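Local coordinates for NmrA family protein (Shigella flexneri 2a, PDB 3QVO) that is of unknown function but, as a Rossmann-fold member of the NmrA family, probably binds NAD(P), at residues Ala44-Pro58 / Tyr65-Leu77. Numbering follows the deposited sequence.
Sequences ADKQTIKQTLFARQP and YPTNSQIIMGDVL
Phe54 lays one ring face on Gly74, whose CA sits 4.0 Å from the ring centroid in a CH-pi contact. With CG anti to the backbone N (chi1 -171°), the ring reaches across to the neighbouring strand and the loop that leaves it; Ile72 CG2 packs 3.8 Å from Phe54 CD1, and Val76 N lies at the ring edge. This is the tight part. Strands 49-55 and 69-73 themselves pair in parallel from Gln51-Ser69 to Ala55-Met73, joined by backbone bonds such as Ala55 N to Ile72 O (3.0 Å).

At the N-terminal end Asn68 does the polar work. Its ND2 donates to Lys46 O (3.0 Å) and also to Leu43 O, while its OD1 accepts from Gln51 NE2 at 3.1 Å, the two amide planes standing nearly perpendicular (88°). Gln51 NE2 bonds Ile40 O as well, tying the pair to helix 34-43.

The solvent side is looser. Asp75 OD2 lies 3.3 Å from Arg56 NH1 but well out of the guanidinium plane, a salt bridge of charge alone, and Lys50 NZ stays 3.6 Å from Gln70 OE1. In the parallel part of the Rossmann sheet, 49-55 thus lies between 24-29 and 69-73; directional backbone and amide bonds fix the register, whereas the Arg56-Asp75 attraction is non-directional and probably screened by solvent.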
loop_
_atom_site.group_PDB
_atom_site.type_symbol
_atom_site.label_atom_id
_atom_site.label_comp_id
_atom_site.label_asym_id
_atom_site.label_seq_id
_atom_site.Cartn_x
_atom_site.Cartn_y
_atom_site.Cartn_z
ATOM N N ALA A 44 -6.865 -8.733 -11.594
ATOM C CA ALA A 44 -7.446 -8.601 -12.940
ATOM C C ALA A 44 -8.446 -9.707 -13.301
ATOM O O ALA A 44 -9.320 -9.524 -14.149
ATOM C CB ALA A 44 -6.332 -8.591 -13.981
ATOM N N ASP A 45 -8.307 -10.867 -12.692
ATOM C CA ASP A 45 -9.204 -11.956 -13.039
ATOM C C ASP A 45 -10.228 -12.202 -11.929
ATOM O O ASP A 45 -10.968 -13.159 -12.005
ATOM C CB ASP A 45 -8.396 -13.219 -13.352
ATOM C CG ASP A 45 -7.769 -13.784 -12.136
ATOM O OD1 ASP A 45 -8.011 -13.175 -11.073
ATOM O OD2 ASP A 45 -7.050 -14.814 -12.218
ATOM N N LYS A 46 -10.282 -11.335 -10.917
ATOM C CA LYS A 46 -11.319 -11.409 -9.897
ATOM C C LYS A 46 -12.490 -10.587 -10.454
ATOM O O LYS A 46 -12.452 -9.385 -10.445
ATOM C CB LYS A 46 -10.813 -10.865 -8.546
ATOM C CG LYS A 46 -9.433 -11.447 -8.055
ATOM C CD LYS A 46 -9.600 -12.510 -6.961
ATOM C CE LYS A 46 -8.303 -13.315 -6.664
ATOM N NZ LYS A 46 -7.266 -12.444 -5.955
ATOM N N GLN A 47 -13.529 -11.248 -10.942
ATOM C CA GLN A 47 -14.629 -10.576 -11.672
ATOM C C GLN A 47 -15.641 -9.889 -10.709
ATOM O O GLN A 47 -16.531 -9.159 -11.142
ATOM C CB GLN A 47 -15.339 -11.562 -12.653
ATOM C CG GLN A 47 -14.443 -12.784 -13.178
ATOM C CD GLN A 47 -15.205 -13.866 -13.986
ATOM O OE1 GLN A 47 -15.487 -13.700 -15.196
ATOM N NE2 GLN A 47 -15.496 -14.998 -13.330
ATOM N N THR A 48 -15.486 -10.078 -9.403
ATOM C CA THR A 48 -16.319 -9.377 -8.414
ATOM C C THR A 48 -15.583 -8.224 -7.662
ATOM O O THR A 48 -16.079 -7.673 -6.691
ATOM C CB THR A 48 -16.827 -10.375 -7.439
ATOM O OG1 THR A 48 -15.743 -10.823 -6.639
ATOM C CG2 THR A 48 -17.374 -11.565 -8.194
ATOM N N ILE A 49 -14.381 -7.893 -8.111
ATOM C CA ILE A 49 -13.691 -6.708 -7.685
ATOM C C ILE A 49 -13.805 -5.684 -8.796
ATOM O O ILE A 49 -13.704 -6.022 -9.971
ATOM C CB ILE A 49 -12.188 -6.949 -7.571
ATOM C CG1 ILE A 49 -11.909 -7.982 -6.489
ATOM C CG2 ILE A 49 -11.436 -5.581 -7.443
ATOM C CD1 ILE A 49 -11.626 -7.474 -5.159
ATOM N N LYS A 50 -13.989 -4.441 -8.435
ATOM C CA LYS A 50 -13.760 -3.362 -9.370
ATOM C C LYS A 50 -12.580 -2.571 -8.822
ATOM O O LYS A 50 -12.656 -2.074 -7.684
ATOM C CB LYS A 50 -14.966 -2.460 -9.484
ATOM C CG LYS A 50 -14.670 -1.186 -10.292
ATOM C CD LYS A 50 -15.864 -0.194 -10.352
ATOM C CE LYS A 50 -15.374 1.279 -10.564
ATOM N NZ LYS A 50 -16.514 2.295 -10.837
ATOM N N GLN A 51 -11.505 -2.440 -9.604
ATOM C CA GLN A 51 -10.320 -1.713 -9.104
ATOM C C GLN A 51 -10.168 -0.372 -9.792
ATOM O O GLN A 51 -10.180 -0.285 -11.003
ATOM C CB GLN A 51 -9.029 -2.553 -9.236
ATOM C CG GLN A 51 -8.727 -3.138 -10.610
ATOM C CD GLN A 51 -7.466 -3.987 -10.607
ATOM O OE1 GLN A 51 -6.561 -3.732 -9.822
ATOM N NE2 GLN A 51 -7.377 -4.962 -11.512
ATOM N N THR A 52 -10.084 0.683 -9.002
ATOM C CA THR A 52 -9.927 2.009 -9.525
ATOM C C THR A 52 -8.472 2.370 -9.372
ATOM O O THR A 52 -7.935 2.310 -8.282
ATOM C CB THR A 52 -10.756 2.976 -8.741
ATOM O OG1 THR A 52 -12.128 2.596 -8.829
ATOM C CG2 THR A 52 -10.542 4.433 -9.239
ATOM N N LEU A 53 -7.837 2.745 -10.473
ATOM C CA LEU A 53 -6.391 2.921 -10.522
ATOM C C LEU A 53 -6.113 4.402 -10.695
ATOM O O LEU A 53 -6.291 4.972 -11.775
ATOM C CB LEU A 53 -5.810 2.129 -11.669
ATOM C CG LEU A 53 -6.212 0.648 -11.737
ATOM C CD1 LEU A 53 -5.512 -0.029 -12.919
ATOM C CD2 LEU A 53 -5.948 -0.135 -10.437
ATOM N N PHE A 54 -5.683 5.019 -9.598
ATOM C CA PHE A 54 -5.495 6.443 -9.485
ATOM C C PHE A 54 -4.008 6.718 -9.598
ATOM O O PHE A 54 -3.240 6.246 -8.777
ATOM C CB PHE A 54 -5.981 6.814 -8.103
ATOM C CG PHE A 54 -6.089 8.273 -7.828
ATOM C CD1 PHE A 54 -7.273 8.967 -8.099
ATOM C CD2 PHE A 54 -5.050 8.940 -7.175
ATOM C CE1 PHE A 54 -7.389 10.313 -7.759
ATOM C CE2 PHE A 54 -5.141 10.272 -6.851
ATOM C CZ PHE A 54 -6.314 10.981 -7.139
ATOM N N ALA A 55 -3.619 7.486 -10.620
ATOM C CA ALA A 55 -2.247 7.833 -10.816
ATOM C C ALA A 55 -2.060 9.192 -11.482
ATOM O O ALA A 55 -2.897 9.659 -12.242
ATOM C CB ALA A 55 -1.566 6.765 -11.657
ATOM N N ARG A 56 -0.901 9.774 -11.211
ATOM C CA ARG A 56 -0.520 11.065 -11.676
ATOM C C ARG A 56 -0.357 11.036 -13.169
ATOM O O ARG A 56 -0.833 11.921 -13.875
ATOM C CB ARG A 56 0.821 11.470 -11.029
ATOM C CG ARG A 56 0.710 12.368 -9.786
ATOM C CD ARG A 56 2.081 12.614 -9.114
ATOM N NE ARG A 56 2.723 13.870 -9.553
ATOM C CZ ARG A 56 2.941 14.943 -8.767
ATOM N NH1 ARG A 56 2.564 14.955 -7.466
ATOM N NH2 ARG A 56 3.545 16.030 -9.272
ATOM N N GLN A 57 0.365 10.022 -13.644
ATOM C CA GLN A 57 0.591 9.852 -15.062
ATOM C C GLN A 57 0.069 8.471 -15.439
ATOM O O GLN A 57 0.790 7.471 -15.348
ATOM C CB GLN A 57 2.070 10.034 -15.396
ATOM C CG GLN A 57 2.582 11.412 -15.036
ATOM C CD GLN A 57 4.070 11.583 -15.332
ATOM O OE1 GLN A 57 4.933 11.038 -14.625
ATOM N NE2 GLN A 57 4.373 12.335 -16.379
ATOM N N PRO A 58 -1.221 8.409 -15.809
ATOM C CA PRO A 58 -1.849 7.122 -16.070
ATOM C C PRO A 58 -1.395 6.502 -17.345
ATOM O O PRO A 58 -1.446 5.303 -17.456
ATOM C CB PRO A 58 -3.346 7.455 -16.124
ATOM C CG PRO A 58 -3.411 8.880 -16.369
ATOM C CD PRO A 58 -2.224 9.481 -15.727
ATOM N N TYR A 65 -5.157 -3.122 -20.001
ATOM C CA TYR A 65 -5.783 -2.583 -18.828
ATOM C C TYR A 65 -6.854 -3.585 -18.519
ATOM O O TYR A 65 -7.699 -3.837 -19.366
ATOM C CB TYR A 65 -6.378 -1.189 -19.112
ATOM C CG TYR A 65 -5.370 -0.145 -19.585
ATOM C CD1 TYR A 65 -4.102 -0.067 -19.009
ATOM C CD2 TYR A 65 -5.697 0.781 -20.596
ATOM C CE1 TYR A 65 -3.181 0.885 -19.416
ATOM C CE2 TYR A 65 -4.768 1.751 -21.019
ATOM C CZ TYR A 65 -3.506 1.787 -20.415
ATOM O OH TYR A 65 -2.543 2.715 -20.783
ATOM N N PRO A 66 -6.826 -4.162 -17.324
ATOM C CA PRO A 66 -7.837 -5.143 -16.977
ATOM C C PRO A 66 -9.247 -4.624 -17.137
ATOM O O PRO A 66 -9.487 -3.438 -16.964
ATOM C CB PRO A 66 -7.571 -5.441 -15.495
ATOM C CG PRO A 66 -6.390 -4.643 -15.105
ATOM C CD PRO A 66 -6.074 -3.675 -16.156
ATOM N N THR A 67 -10.181 -5.527 -17.426
ATOM C CA THR A 67 -11.549 -5.126 -17.746
ATOM C C THR A 67 -12.296 -4.684 -16.516
ATOM O O THR A 67 -13.272 -3.950 -16.616
ATOM C CB THR A 67 -12.324 -6.285 -18.463
ATOM O OG1 THR A 67 -12.513 -7.367 -17.543
ATOM C CG2 THR A 67 -11.546 -6.755 -19.659
ATOM N N ASN A 68 -11.822 -5.094 -15.338
ATOM C CA ASN A 68 -12.423 -4.679 -14.090
ATOM C C ASN A 68 -11.774 -3.389 -13.504
ATOM O O ASN A 68 -11.925 -3.118 -12.317
ATOM C CB ASN A 68 -12.410 -5.827 -13.083
ATOM C CG ASN A 68 -10.984 -6.162 -12.586
ATOM O OD1 ASN A 68 -10.000 -5.590 -13.066
ATOM N ND2 ASN A 68 -10.884 -7.070 -11.616
ATOM N N SER A 69 -11.125 -2.573 -14.344
ATOM C CA SER A 69 -10.400 -1.380 -13.867
ATOM C C SER A 69 -10.991 -0.113 -14.382
ATOM O O SER A 69 -11.648 -0.082 -15.402
ATOM C CB SER A 69 -8.925 -1.381 -14.282
ATOM O OG SER A 69 -8.772 -1.160 -15.690
ATOM N N GLN A 70 -10.775 0.948 -13.605
ATOM C CA GLN A 70 -11.087 2.271 -14.022
ATOM C C GLN A 70 -9.820 3.055 -13.713
ATOM O O GLN A 70 -9.273 2.972 -12.606
ATOM C CB GLN A 70 -12.294 2.825 -13.279
ATOM C CG GLN A 70 -12.568 4.247 -13.609
ATOM C CD GLN A 70 -14.049 4.601 -13.587
ATOM O OE1 GLN A 70 -14.633 4.799 -12.524
ATOM N NE2 GLN A 70 -14.665 4.669 -14.779
ATOM N N ILE A 71 -9.352 3.786 -14.704
ATOM C CA ILE A 71 -8.107 4.501 -14.587
ATOM C C ILE A 71 -8.397 5.979 -14.546
ATOM O O ILE A 71 -8.953 6.553 -15.491
ATOM C CB ILE A 71 -7.167 4.203 -15.743
ATOM C CG1 ILE A 71 -6.699 2.750 -15.658
ATOM C CG2 ILE A 71 -5.957 5.131 -15.649
ATOM C CD1 ILE A 71 -6.093 2.232 -16.954
ATOM N N ILE A 72 -8.048 6.546 -13.407
ATOM C CA ILE A 72 -8.281 7.936 -13.075
ATOM C C ILE A 72 -6.972 8.727 -12.913
ATOM O O ILE A 72 -6.038 8.288 -12.215
ATOM C CB ILE A 72 -9.058 8.017 -11.793
ATOM C CG1 ILE A 72 -10.464 7.365 -11.990
ATOM C CG2 ILE A 72 -9.172 9.471 -11.371
ATOM C CD1 ILE A 72 -11.199 7.136 -10.675
HETATM N N MSE A 73 -6.899 9.852 -13.615
HETATM C CA MSE A 73 -5.765 10.765 -13.490
HETATM C C MSE A 73 -5.957 11.643 -12.276
HETATM O O MSE A 73 -6.925 12.374 -12.167
HETATM C CB MSE A 73 -5.563 11.667 -14.720
HETATM C CG MSE A 73 -4.287 12.569 -14.610
HETATM SE SE MSE A 73 -3.890 13.437 -16.313
HETATM C CE MSE A 73 -5.266 14.831 -16.212
ATOM N N GLY A 74 -5.020 11.555 -11.355
ATOM C CA GLY A 74 -5.045 12.403 -10.173
ATOM C C GLY A 74 -3.868 12.258 -9.205
ATOM O O GLY A 74 -3.168 11.251 -9.141
ATOM N N ASP A 75 -3.740 13.291 -8.402
ATOM C CA ASP A 75 -2.686 13.466 -7.444
ATOM C C ASP A 75 -3.391 13.385 -6.109
ATOM O O ASP A 75 -4.435 14.014 -5.958
ATOM C CB ASP A 75 -2.162 14.883 -7.719
ATOM C CG ASP A 75 -1.080 15.315 -6.787
ATOM O OD1 ASP A 75 -0.853 14.704 -5.724
ATOM O OD2 ASP A 75 -0.453 16.336 -7.142
ATOM N N VAL A 76 -2.856 12.640 -5.141
ATOM C CA VAL A 76 -3.502 12.589 -3.806
ATOM C C VAL A 76 -3.550 13.936 -3.063
ATOM O O VAL A 76 -4.404 14.133 -2.209
ATOM C CB VAL A 76 -2.893 11.499 -2.863
ATOM C CG1 VAL A 76 -2.951 10.135 -3.581
ATOM C CG2 VAL A 76 -1.504 11.839 -2.440
ATOM N N LEU A 77 -2.705 14.886 -3.423
ATOM C CA LEU A 77 -2.841 16.211 -2.821
ATOM C C LEU A 77 -3.849 17.074 -3.567
ATOM O O LEU A 77 -4.080 18.218 -3.173
ATOM C CB LEU A 77 -1.489 16.942 -2.694
ATOM C CG LEU A 77 -0.488 16.132 -1.863
ATOM C CD1 LEU A 77 0.868 16.842 -1.724
ATOM C CD2 LEU A 77 -1.078 15.836 -0.492
HETATM O O HOH W 1 -9.165 -8.007 -16.998
#